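Local coordinates for oligopeptide-binding protein oppA (Lactococcus lactis, PDB 3DRF), which binds extracellular oligopeptides in a voluminous cavity and serves as the receptor of the OppABCDF ABC transporter, which imports them, at residues Q328-N331 / V332-I336; L381-A384 / N385-D389; K394-K397 / S398-Y401; Y429-Q432 / W433-G437. All coordinates share one frame; numbering follows the deposited sequence.

Interaction 1. Residues Q328-N331 / V332-I336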
loop_
_atom_site.group_PDB
_atom_site.type_symbol
_atom_site.label_atom_id
_atom_site.label_comp_id
_atom_site.label_asym_id
_atom_site.label_seq_id
_atom_site.Cartn_x
_atom_site.Cartn_y
_atom_site.Cartn_z
ATOM N N GLN A 328 -6.538 -3.502 -25.056
ATOM C CA GLN A 328 -5.458 -2.855 -25.798
ATOM C C GLN A 328 -5.966 -1.591 -26.483
ATOM O O GLN A 328 -5.193 -0.796 -26.813
ATOM C CB GLN A 328 -4.920 -3.800 -26.894
ATOM C CG GLN A 328 -4.147 -5.030 -26.428
ATOM C CD GLN A 328 -3.853 -6.007 -27.602
ATOM O OE1 GLN A 328 -4.669 -6.786 -28.018
ATOM N NE2 GLN A 328 -2.635 -5.943 -28.097
ATOM N N ASP A 329 -7.259 -1.506 -26.748
ATOM C CA ASP A 329 -7.867 -0.324 -27.440
ATOM C C ASP A 329 -8.085 0.778 -26.385
ATOM O O ASP A 329 -8.900 0.634 -25.508
ATOM C CB ASP A 329 -9.221 -0.686 -28.111
ATOM C CG ASP A 329 -9.088 -1.574 -29.394
ATOM O OD1 ASP A 329 -8.097 -1.441 -30.077
ATOM O OD2 ASP A 329 -10.024 -2.268 -29.730
ATOM N N GLN A 330 -7.339 1.866 -26.522
ATOM C CA GLN A 330 -7.505 3.030 -25.658
ATOM C C GLN A 330 -8.964 3.502 -25.500
ATOM O O GLN A 330 -9.379 3.809 -24.463
ATOM C CB GLN A 330 -6.619 4.181 -26.147
ATOM C CG GLN A 330 -6.539 5.352 -25.221
ATOM C CD GLN A 330 -5.396 6.269 -25.639
ATOM O OE1 GLN A 330 -4.957 6.219 -26.774
ATOM N NE2 GLN A 330 -5.030 7.127 -24.829
ATOM N N ASN A 331 -9.724 3.532 -26.579
ATOM C CA ASN A 331 -11.153 3.928 -26.498
ATOM C C ASN A 331 -11.966 3.030 -25.584
ATOM O O ASN A 331 -12.845 3.472 -24.956
ATOM C CB ASN A 331 -11.779 3.945 -27.910
ATOM C CG ASN A 331 -11.438 5.218 -28.680
ATOM O OD1 ASN A 331 -10.405 5.739 -28.525
ATOM N ND2 ASN A 331 -12.350 5.688 -29.502
ATOM N N VAL A 332 -11.670 1.724 -25.630
ATOM C CA VAL A 332 -12.341 0.763 -24.725
ATOM C C VAL A 332 -12.056 1.042 -23.226
ATOM O O VAL A 332 -12.902 1.073 -22.441
ATOM C CB VAL A 332 -11.968 -0.685 -25.116
ATOM C CG1 VAL A 332 -12.629 -1.710 -24.165
ATOM C CG2 VAL A 332 -12.479 -0.965 -26.570
ATOM N N ARG A 333 -10.783 1.232 -22.938
ATOM C CA ARG A 333 -10.345 1.560 -21.543
ATOM C C ARG A 333 -11.041 2.814 -21.019
ATOM O O ARG A 333 -11.525 2.845 -19.964
ATOM C CB ARG A 333 -8.790 1.768 -21.469
ATOM C CG ARG A 333 -8.043 0.433 -21.817
ATOM C CD ARG A 333 -6.529 0.473 -21.457
ATOM N NE ARG A 333 -5.824 1.647 -22.036
ATOM C CZ ARG A 333 -5.196 1.644 -23.207
ATOM N NH1 ARG A 333 -5.212 0.579 -23.987
ATOM N NH2 ARG A 333 -4.564 2.728 -23.645
ATOM N N GLN A 334 -11.070 3.845 -21.858
ATOM C CA GLN A 334 -11.699 5.107 -21.486
ATOM C C GLN A 334 -13.223 4.948 -21.316
ATOM O O GLN A 334 -13.784 5.401 -20.357
ATOM C CB GLN A 334 -11.410 6.178 -22.562
ATOM C CG GLN A 334 -9.898 6.649 -22.600
ATOM C CD GLN A 334 -9.651 7.638 -23.702
ATOM O OE1 GLN A 334 -10.493 7.850 -24.509
ATOM N NE2 GLN A 334 -8.509 8.276 -23.679
ATOM N N ALA A 335 -13.836 4.220 -22.255
ATOM C CA ALA A 335 -15.307 4.038 -22.253
ATOM C C ALA A 335 -15.766 3.324 -20.956
ATOM O O ALA A 335 -16.706 3.692 -20.343
ATOM C CB ALA A 335 -15.798 3.266 -23.548
ATOM N N ILE A 336 -15.016 2.292 -20.594
ATOM C CA ILE A 336 -15.359 1.483 -19.412
ATOM C C ILE A 336 -15.249 2.362 -18.129
ATOM O O ILE A 336 -16.003 2.251 -17.244
ATOM C CB ILE A 336 -14.520 0.196 -19.409
ATOM C CG1 ILE A 336 -15.027 -0.728 -20.528
ATOM C CG2 ILE A 336 -14.580 -0.543 -18.004
ATOM C CD1 ILE A 336 -14.131 -1.984 -20.784
HETATM O O HOH W 1 -3.388 1.675 -26.197
HETATM O O HOH W 2 -9.767 8.087 -27.170
#

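Interaction 2. Residues L381-A384 / N385-D389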
loop_
_atom_site.group_PDB
_atom_site.type_symbol
_atom_site.label_atom_id
_atom_site.label_comp_id
_atom_site.label_asym_id
_atom_site.label_seq_id
_atom_site.Cartn_x
_atom_site.Cartn_y
_atom_site.Cartn_z
ATOM N N LEU A 381 -22.213 8.211 -20.003
ATOM C CA LEU A 381 -22.614 7.073 -20.835
ATOM C C LEU A 381 -22.634 7.439 -22.333
ATOM O O LEU A 381 -22.263 6.689 -23.135
ATOM C CB LEU A 381 -24.005 6.535 -20.415
ATOM C CG LEU A 381 -23.997 5.869 -19.028
ATOM C CD1 LEU A 381 -25.474 5.702 -18.595
ATOM C CD2 LEU A 381 -23.360 4.495 -19.107
ATOM N N ASP A 382 -23.032 8.662 -22.648
ATOM C CA ASP A 382 -23.041 9.081 -24.042
ATOM C C ASP A 382 -21.616 9.093 -24.631
ATOM O O ASP A 382 -21.399 8.652 -25.709
ATOM C CB ASP A 382 -23.681 10.486 -24.237
ATOM C CG ASP A 382 -25.172 10.535 -23.930
ATOM O OD1 ASP A 382 -25.771 9.523 -23.748
ATOM O OD2 ASP A 382 -25.638 11.634 -23.841
ATOM N N LYS A 383 -20.665 9.641 -23.878
ATOM C CA LYS A 383 -19.255 9.642 -24.335
ATOM C C LYS A 383 -18.687 8.230 -24.495
ATOM O O LYS A 383 -18.030 7.950 -25.413
ATOM C CB LYS A 383 -18.383 10.480 -23.376
ATOM C CG LYS A 383 -16.921 10.575 -23.801
ATOM C CD LYS A 383 -16.187 11.655 -22.991
ATOM C CE LYS A 383 -14.814 11.841 -23.575
ATOM N NZ LYS A 383 -13.979 12.883 -22.929
ATOM N N ALA A 384 -18.989 7.366 -23.536
ATOM C CA ALA A 384 -18.567 5.985 -23.606
ATOM C C ALA A 384 -19.069 5.291 -24.860
ATOM O O ALA A 384 -18.318 4.713 -25.552
ATOM C CB ALA A 384 -19.051 5.241 -22.353
ATOM N N ASN A 385 -20.371 5.391 -25.120
ATOM C CA ASN A 385 -20.953 4.810 -26.347
ATOM C C ASN A 385 -20.332 5.408 -27.643
ATOM O O ASN A 385 -20.061 4.686 -28.547
ATOM C CB ASN A 385 -22.513 4.947 -26.316
ATOM C CG ASN A 385 -23.196 3.873 -25.441
ATOM O OD1 ASN A 385 -22.984 2.739 -25.586
ATOM N ND2 ASN A 385 -24.068 4.325 -24.582
ATOM N N LYS A 386 -20.121 6.711 -27.664
ATOM C CA LYS A 386 -19.493 7.397 -28.811
ATOM C C LYS A 386 -18.077 6.839 -29.056
ATOM O O LYS A 386 -17.741 6.547 -30.141
ATOM C CB LYS A 386 -19.472 8.908 -28.557
ATOM C CG LYS A 386 -18.857 9.713 -29.706
ATOM C CD LYS A 386 -18.974 11.222 -29.409
ATOM C CE LYS A 386 -18.301 12.093 -30.405
ATOM N NZ LYS A 386 -17.002 12.266 -30.024
ATOM N N LEU A 387 -17.273 6.724 -27.982
ATOM C CA LEU A 387 -15.904 6.217 -28.075
ATOM C C LEU A 387 -15.875 4.829 -28.690
ATOM O O LEU A 387 -15.051 4.535 -29.487
ATOM C CB LEU A 387 -15.237 6.189 -26.682
ATOM C CG LEU A 387 -14.811 7.570 -26.169
ATOM C CD1 LEU A 387 -14.533 7.493 -24.687
ATOM C CD2 LEU A 387 -13.473 8.033 -26.854
ATOM N N LEU A 388 -16.812 3.989 -28.268
ATOM C CA LEU A 388 -16.870 2.607 -28.747
ATOM C C LEU A 388 -17.333 2.554 -30.218
ATOM O O LEU A 388 -16.781 1.835 -30.976
ATOM C CB LEU A 388 -17.792 1.758 -27.823
ATOM C CG LEU A 388 -17.142 1.531 -26.421
ATOM C CD1 LEU A 388 -18.201 0.904 -25.494
ATOM C CD2 LEU A 388 -15.896 0.655 -26.583
ATOM N N ASP A 389 -18.342 3.354 -30.559
ATOM C CA ASP A 389 -18.827 3.461 -31.952
ATOM C C ASP A 389 -17.662 3.906 -32.858
ATOM O O ASP A 389 -17.421 3.309 -33.850
ATOM C CB ASP A 389 -19.944 4.522 -32.087
ATOM C CG ASP A 389 -21.294 4.015 -31.727
ATOM O OD1 ASP A 389 -21.470 2.813 -31.567
ATOM O OD2 ASP A 389 -22.142 4.832 -31.546
HETATM O O HOH W 3 -25.671 6.774 -23.966
#

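Interaction 3. Residues K394-K397 / S398-Y401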
loop_
_atom_site.group_PDB
_atom_site.type_symbol
_atom_site.label_atom_id
_atom_site.label_comp_id
_atom_site.label_asym_id
_atom_site.label_seq_id
_atom_site.Cartn_x
_atom_site.Cartn_y
_atom_site.Cartn_z
ATOM N N LYS A 394 -19.087 -2.217 -32.860
ATOM C CA LYS A 394 -20.473 -1.989 -33.281
ATOM C C LYS A 394 -21.440 -2.816 -32.475
ATOM O O LYS A 394 -21.230 -3.953 -32.261
ATOM C CB LYS A 394 -20.574 -2.374 -34.754
ATOM C CG LYS A 394 -21.976 -2.146 -35.357
ATOM C CD LYS A 394 -21.934 -2.427 -36.913
ATOM C CE LYS A 394 -23.368 -2.662 -37.463
ATOM N NZ LYS A 394 -24.225 -1.471 -37.343
ATOM N N LEU A 395 -22.487 -2.189 -32.050
ATOM C CA LEU A 395 -23.527 -2.871 -31.312
ATOM C C LEU A 395 -24.297 -3.921 -32.131
ATOM O O LEU A 395 -24.825 -3.646 -33.166
ATOM C CB LEU A 395 -24.502 -1.816 -30.771
ATOM C CG LEU A 395 -25.563 -2.289 -29.801
ATOM C CD1 LEU A 395 -24.943 -2.781 -28.451
ATOM C CD2 LEU A 395 -26.454 -1.132 -29.465
ATOM N N ASN A 396 -24.344 -5.129 -31.611
ATOM C CA ASN A 396 -25.246 -6.147 -32.116
ATOM C C ASN A 396 -26.580 -5.968 -31.397
ATOM O O ASN A 396 -26.713 -6.265 -30.227
ATOM C CB ASN A 396 -24.654 -7.547 -31.850
ATOM C CG ASN A 396 -25.512 -8.681 -32.405
ATOM O OD1 ASN A 396 -26.685 -8.578 -32.581
ATOM N ND2 ASN A 396 -24.885 -9.776 -32.658
ATOM N N LYS A 397 -27.573 -5.513 -32.138
ATOM C CA LYS A 397 -28.886 -5.232 -31.557
ATOM C C LYS A 397 -29.694 -6.491 -31.164
ATOM O O LYS A 397 -30.623 -6.397 -30.402
ATOM C CB LYS A 397 -29.670 -4.259 -32.468
ATOM C CG LYS A 397 -29.027 -2.860 -32.414
ATOM C CD LYS A 397 -29.702 -1.894 -33.294
ATOM C CE LYS A 397 -28.993 -0.601 -33.363
ATOM N NZ LYS A 397 -28.967 0.053 -32.114
ATOM N N SER A 398 -29.284 -7.660 -31.608
ATOM C CA SER A 398 -29.934 -8.890 -31.147
ATOM C C SER A 398 -29.503 -9.200 -29.705
ATOM O O SER A 398 -30.292 -9.563 -28.901
ATOM C CB SER A 398 -29.582 -10.075 -32.045
ATOM O OG SER A 398 -30.144 -9.847 -33.339
ATOM N N THR A 399 -28.202 -9.085 -29.448
ATOM C CA THR A 399 -27.631 -9.540 -28.146
ATOM C C THR A 399 -27.499 -8.386 -27.163
ATOM O O THR A 399 -27.395 -8.602 -25.974
ATOM C CB THR A 399 -26.241 -10.113 -28.305
ATOM O OG1 THR A 399 -25.375 -9.064 -28.761
ATOM C CG2 THR A 399 -26.177 -11.305 -29.270
ATOM N N GLY A 400 -27.460 -7.165 -27.650
ATOM C CA GLY A 400 -27.197 -5.998 -26.803
ATOM C C GLY A 400 -25.728 -5.707 -26.462
ATOM O O GLY A 400 -25.472 -4.855 -25.693
ATOM N N TYR A 401 -24.846 -6.443 -27.096
ATOM C CA TYR A 401 -23.411 -6.248 -26.858
ATOM C C TYR A 401 -22.674 -5.956 -28.166
ATOM O O TYR A 401 -23.096 -6.331 -29.245
ATOM C CB TYR A 401 -22.810 -7.471 -26.156
ATOM C CG TYR A 401 -23.433 -7.734 -24.794
ATOM C CD1 TYR A 401 -23.219 -6.888 -23.729
ATOM C CD2 TYR A 401 -24.285 -8.789 -24.608
ATOM C CE1 TYR A 401 -23.759 -7.136 -22.487
ATOM C CE2 TYR A 401 -24.852 -9.025 -23.400
ATOM C CZ TYR A 401 -24.602 -8.185 -22.346
ATOM O OH TYR A 401 -25.178 -8.402 -21.091
#

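Interaction 4. Residues Y429-Q432 / W433-G437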
loop_
_atom_site.group_PDB
_atom_site.type_symbol
_atom_site.label_atom_id
_atom_site.label_comp_id
_atom_site.label_asym_id
_atom_site.label_seq_id
_atom_site.Cartn_x
_atom_site.Cartn_y
_atom_site.Cartn_z
ATOM N N TYR A 429 -22.045 -1.953 -11.332
ATOM C CA TYR A 429 -21.092 -1.639 -12.414
ATOM C C TYR A 429 -21.309 -2.532 -13.650
ATOM O O TYR A 429 -21.245 -2.044 -14.731
ATOM C CB TYR A 429 -19.636 -1.663 -11.909
ATOM C CG TYR A 429 -19.319 -0.535 -10.902
ATOM C CD1 TYR A 429 -19.773 0.787 -11.080
ATOM C CD2 TYR A 429 -18.583 -0.831 -9.745
ATOM C CE1 TYR A 429 -19.456 1.799 -10.139
ATOM C CE2 TYR A 429 -18.268 0.160 -8.826
ATOM C CZ TYR A 429 -18.699 1.457 -9.032
ATOM O OH TYR A 429 -18.434 2.467 -8.154
ATOM N N ILE A 430 -21.552 -3.819 -13.431
ATOM C CA ILE A 430 -21.889 -4.718 -14.532
ATOM C C ILE A 430 -23.114 -4.182 -15.336
ATOM O O ILE A 430 -23.107 -4.216 -16.534
ATOM C CB ILE A 430 -22.115 -6.163 -13.984
ATOM C CG1 ILE A 430 -20.757 -6.759 -13.576
ATOM C CG2 ILE A 430 -22.749 -7.072 -15.079
ATOM C CD1 ILE A 430 -20.839 -8.159 -12.852
ATOM N N GLN A 431 -24.118 -3.717 -14.619
ATOM C CA GLN A 431 -25.291 -3.088 -15.207
ATOM C C GLN A 431 -24.919 -1.828 -15.988
ATOM O O GLN A 431 -25.393 -1.650 -17.052
ATOM C CB GLN A 431 -26.298 -2.756 -14.091
ATOM C CG GLN A 431 -27.490 -1.943 -14.540
ATOM C CD GLN A 431 -28.275 -1.314 -13.391
ATOM O OE1 GLN A 431 -27.936 -1.410 -12.223
ATOM N NE2 GLN A 431 -29.381 -0.684 -13.760
ATOM N N GLN A 432 -24.033 -0.979 -15.481
ATOM C CA GLN A 432 -23.630 0.196 -16.257
ATOM C C GLN A 432 -22.878 -0.218 -17.547
ATOM O O GLN A 432 -23.089 0.346 -18.586
ATOM C CB GLN A 432 -22.747 1.173 -15.423
ATOM C CG GLN A 432 -23.328 1.607 -14.068
ATOM C CD GLN A 432 -24.785 2.089 -14.153
ATOM O OE1 GLN A 432 -25.107 2.946 -14.912
ATOM N NE2 GLN A 432 -25.611 1.502 -13.351
ATOM N N TRP A 433 -22.029 -1.222 -17.446
ATOM C CA TRP A 433 -21.289 -1.688 -18.598
ATOM C C TRP A 433 -22.213 -2.313 -19.680
ATOM O O TRP A 433 -21.989 -2.134 -20.825
ATOM C CB TRP A 433 -20.174 -2.638 -18.083
ATOM C CG TRP A 433 -19.062 -1.829 -17.377
ATOM C CD1 TRP A 433 -18.679 -0.598 -17.677
ATOM C CD2 TRP A 433 -18.310 -2.217 -16.228
ATOM N NE1 TRP A 433 -17.692 -0.167 -16.835
ATOM C CE2 TRP A 433 -17.443 -1.153 -15.929
ATOM C CE3 TRP A 433 -18.255 -3.369 -15.458
ATOM C CZ2 TRP A 433 -16.522 -1.198 -14.873
ATOM C CZ3 TRP A 433 -17.334 -3.421 -14.367
ATOM C CH2 TRP A 433 -16.498 -2.328 -14.080
ATOM N N LYS A 434 -23.256 -2.986 -19.233
ATOM C CA LYS A 434 -24.274 -3.483 -20.174
ATOM C C LYS A 434 -24.920 -2.312 -20.953
ATOM O O LYS A 434 -25.176 -2.452 -22.117
ATOM C CB LYS A 434 -25.293 -4.322 -19.417
ATOM C CG LYS A 434 -26.410 -4.899 -20.334
ATOM C CD LYS A 434 -27.300 -5.839 -19.534
ATOM C CE LYS A 434 -28.372 -6.555 -20.422
ATOM N NZ LYS A 434 -29.395 -7.221 -19.552
ATOM N N LYS A 435 -25.154 -1.186 -20.293
ATOM C CA LYS A 435 -25.682 0.013 -20.983
ATOM C C LYS A 435 -24.801 0.472 -22.134
ATOM O O LYS A 435 -25.299 1.064 -23.062
ATOM C CB LYS A 435 -25.900 1.206 -20.031
ATOM C CG LYS A 435 -26.889 0.966 -18.871
ATOM C CD LYS A 435 -26.878 2.183 -17.904
ATOM C CE LYS A 435 -27.771 1.971 -16.723
ATOM N NZ LYS A 435 -27.746 3.147 -15.893
ATOM N N ILE A 436 -23.507 0.217 -22.071
ATOM C CA ILE A 436 -22.597 0.601 -23.189
ATOM C C ILE A 436 -22.173 -0.574 -24.071
ATOM O O ILE A 436 -21.297 -0.461 -24.831
ATOM C CB ILE A 436 -21.334 1.395 -22.722
ATOM C CG1 ILE A 436 -20.459 0.519 -21.794
ATOM C CG2 ILE A 436 -21.760 2.776 -22.010
ATOM C CD1 ILE A 436 -19.023 1.038 -21.601
ATOM N N GLY A 437 -22.848 -1.694 -23.925
ATOM C CA GLY A 437 -22.649 -2.860 -24.771
ATOM C C GLY A 437 -21.397 -3.688 -24.487
ATOM O O GLY A 437 -20.914 -4.369 -25.310
HETATM O O HOH W 4 -28.335 2.449 -13.073
#

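Interaction 1. Residues Q328-N331 / V332-I336
The carbonyl oxygen of Q328 meets the guanidinium group of R333 just ahead of the first turn of helix 330-339. R333 NH1 donates a weak, bent bond to Q328 O (3.1 Å, 127° at the hydrogen), and a water molecule that accepts from R333 NH2 donates to the same oxygen, so the oxygen has two donors, one of them weak. D329, at the N-cap position, uses its backbone: D329 O receives R333 N at 3.2 Å. Its CB lies 3.6 Å from V332 CG2, while its carboxylate turns to K404 in a salt bridge and to W393 NE1. Q330 lies over the arginine, its CA 3.5 Å above the guanidinium plane and offset toward the rim. A bend at chi3 (-53°) folds the R333 chain back toward the start of the helix, bringing NH2 to 3.5 Å from Q330 CB. Q330 O accepts from Q334 N, and the two glutamine side chains both send NE2 to K532 O. N331 O takes A335 N at 3.0 Å; a second water donates to both N331 OD1 and Q334 OE1, whereas N331 ND2 reaches L387 O in helix 381-390. R333 therefore sets a probably cationic group between the carbonyls of L327 and Q328, just before the helix, and that of K533, tying the turn to the end of helix 516-533.

Interaction 2. Residues L381-A384 / N385-D389
With CG of N385 anti to the carbonyl carbon and beside its own backbone N (chi1 -80°), the amide lies back along the preceding turn, toward L381 and D382. N385 ND2 donates to a water at 3.0 Å, and that water donates in turn to D382 OD1 at 2.8 Å, a bridge between side chains three residues apart. The other end of the amide is directed out of the helix: N385 OD1 accepts from R402 NH2, and D389 OD1, one turn further on, forms a salt bridge with the same arginine. The L387 side chain likewise turns back along the helix, setting its CG 3.3 Å from K383 O and its CD1 4.0 Å from K383 CG. K383 takes a different first torsion, its CG anti to the backbone N (chi1 -178°), and runs fully extended, so its aliphatic stem passes L387 before NZ reaches Y338 OH in helix 330-339. Beneath these side chains, four successive backbone bonds join the segments, from L381 O with N385 N to A384 O with L388 N. The first is nearly straight, at 175°. K386 directs its amine to E390 in a salt bridge. A384 and L388 present a small and a branched apolar group to A335 of helix 330-339 and to I436, and L387 packs on Q334 and Y338. The arrangement is that of an amphipathic alpha-helix: one apolar flank packs against a neighbouring helix and the loop at I436, while D382, K386 and D389 occupy exposed positions.

Interaction 3. Residues K394-K397 / S398-Y401
A tight beta-hairpin turn connects strand 394-396 to strand 401-404, with N396 making bonds to the returning chain through both its backbone and its side chain. N396 O is the focus of the turn: G400 N donates to it at 2.8 Å, and T399 N adds a weak bond at 3.3 Å with only 127° at the hydrogen. Where the turn meets the strands, N396 N donates to Y401 O over 2.9 Å. The N396 side chain leaves with CG anti to the backbone N (chi1 -177°), which carries OD1 over the start of the turn, where it accepts S398 N, two residues on, in an Asx turn. Its other end, ND2, binds E403 OE2 in the returning strand, so the amide is held by both its oxygen and its nitrogen. N396 and T399 meet with their side chains at about a right angle, N396 CB lying 3.5 Å from T399 OG1. G400 has a positive phi, which lets the chain double back into Y401. L395 closes in with one methyl, its CD1 standing 3.5 Å from G400 O. The hairpin lies at the surface, with K394 paired to E403 through the backbone further along. An ST turn completes the return: T399 OG1 accepts Y401 N at 3.1 Å, the bond running at 161°.

Interaction 4. Residues Y429-Q432 / W433-G437
Y429 CB sits over the face of the six-membered ring of W433, a CH-pi contact 4.0 Å from the ring centroid and 19° off its normal. Y429 O lies above the same indole, 3.0 Å from its plane and offset toward the rim, while accepting W433 N at 2.9 Å. On another flank, Q432 and K435 run side by side and point the same way. A bend at chi2 (-49°) in the glutamine brings its OE1 to K435 NZ, which donates over 2.8 Å; a water accepting from both Q432 NE2 and K435 NZ closes the group. The backbone bonds I430 O with K434 N and Q431 O with K435 N continue the helix, which a Schellman motif then ends, with G437 at C-prime: G437 N binds K434 O and V438 N binds W433 O. Farther out, W433 NE1 donates to I336 O of helix 330-339, and the indole meets Y413 edge-to-face. The tyrosine ring makes a cation-pi contact with R340. Helix 422-435 is the helical link between strands 407-414 and 439-442 in a beta-alpha-beta unit, with I430 and W433 packed on the latter strand and I436 against helix 381-390.

In the fold
All four interactions are local and lie on the same side of the chain's centre. Interactions 1, 2 and 4 are partly buried helical turns; interaction 3 is a surface hairpin held almost wholly by polar bonds. Interactions 1 and 2 join two helices directly, by a polar bond at one edge and apolar packing beside it. I436 of interaction 4 wedges against both, its CD1 3.7 Å from A335 O of interaction 1. Interaction 3 stands farther out and touches interaction 4 through Y401, beside K434 and G437. Guanidinium-carbonyl contacts mark the helix start in interaction 1, whereas aromatic packing and a Schellman motif closed by glycine mark the helix end in interaction 4.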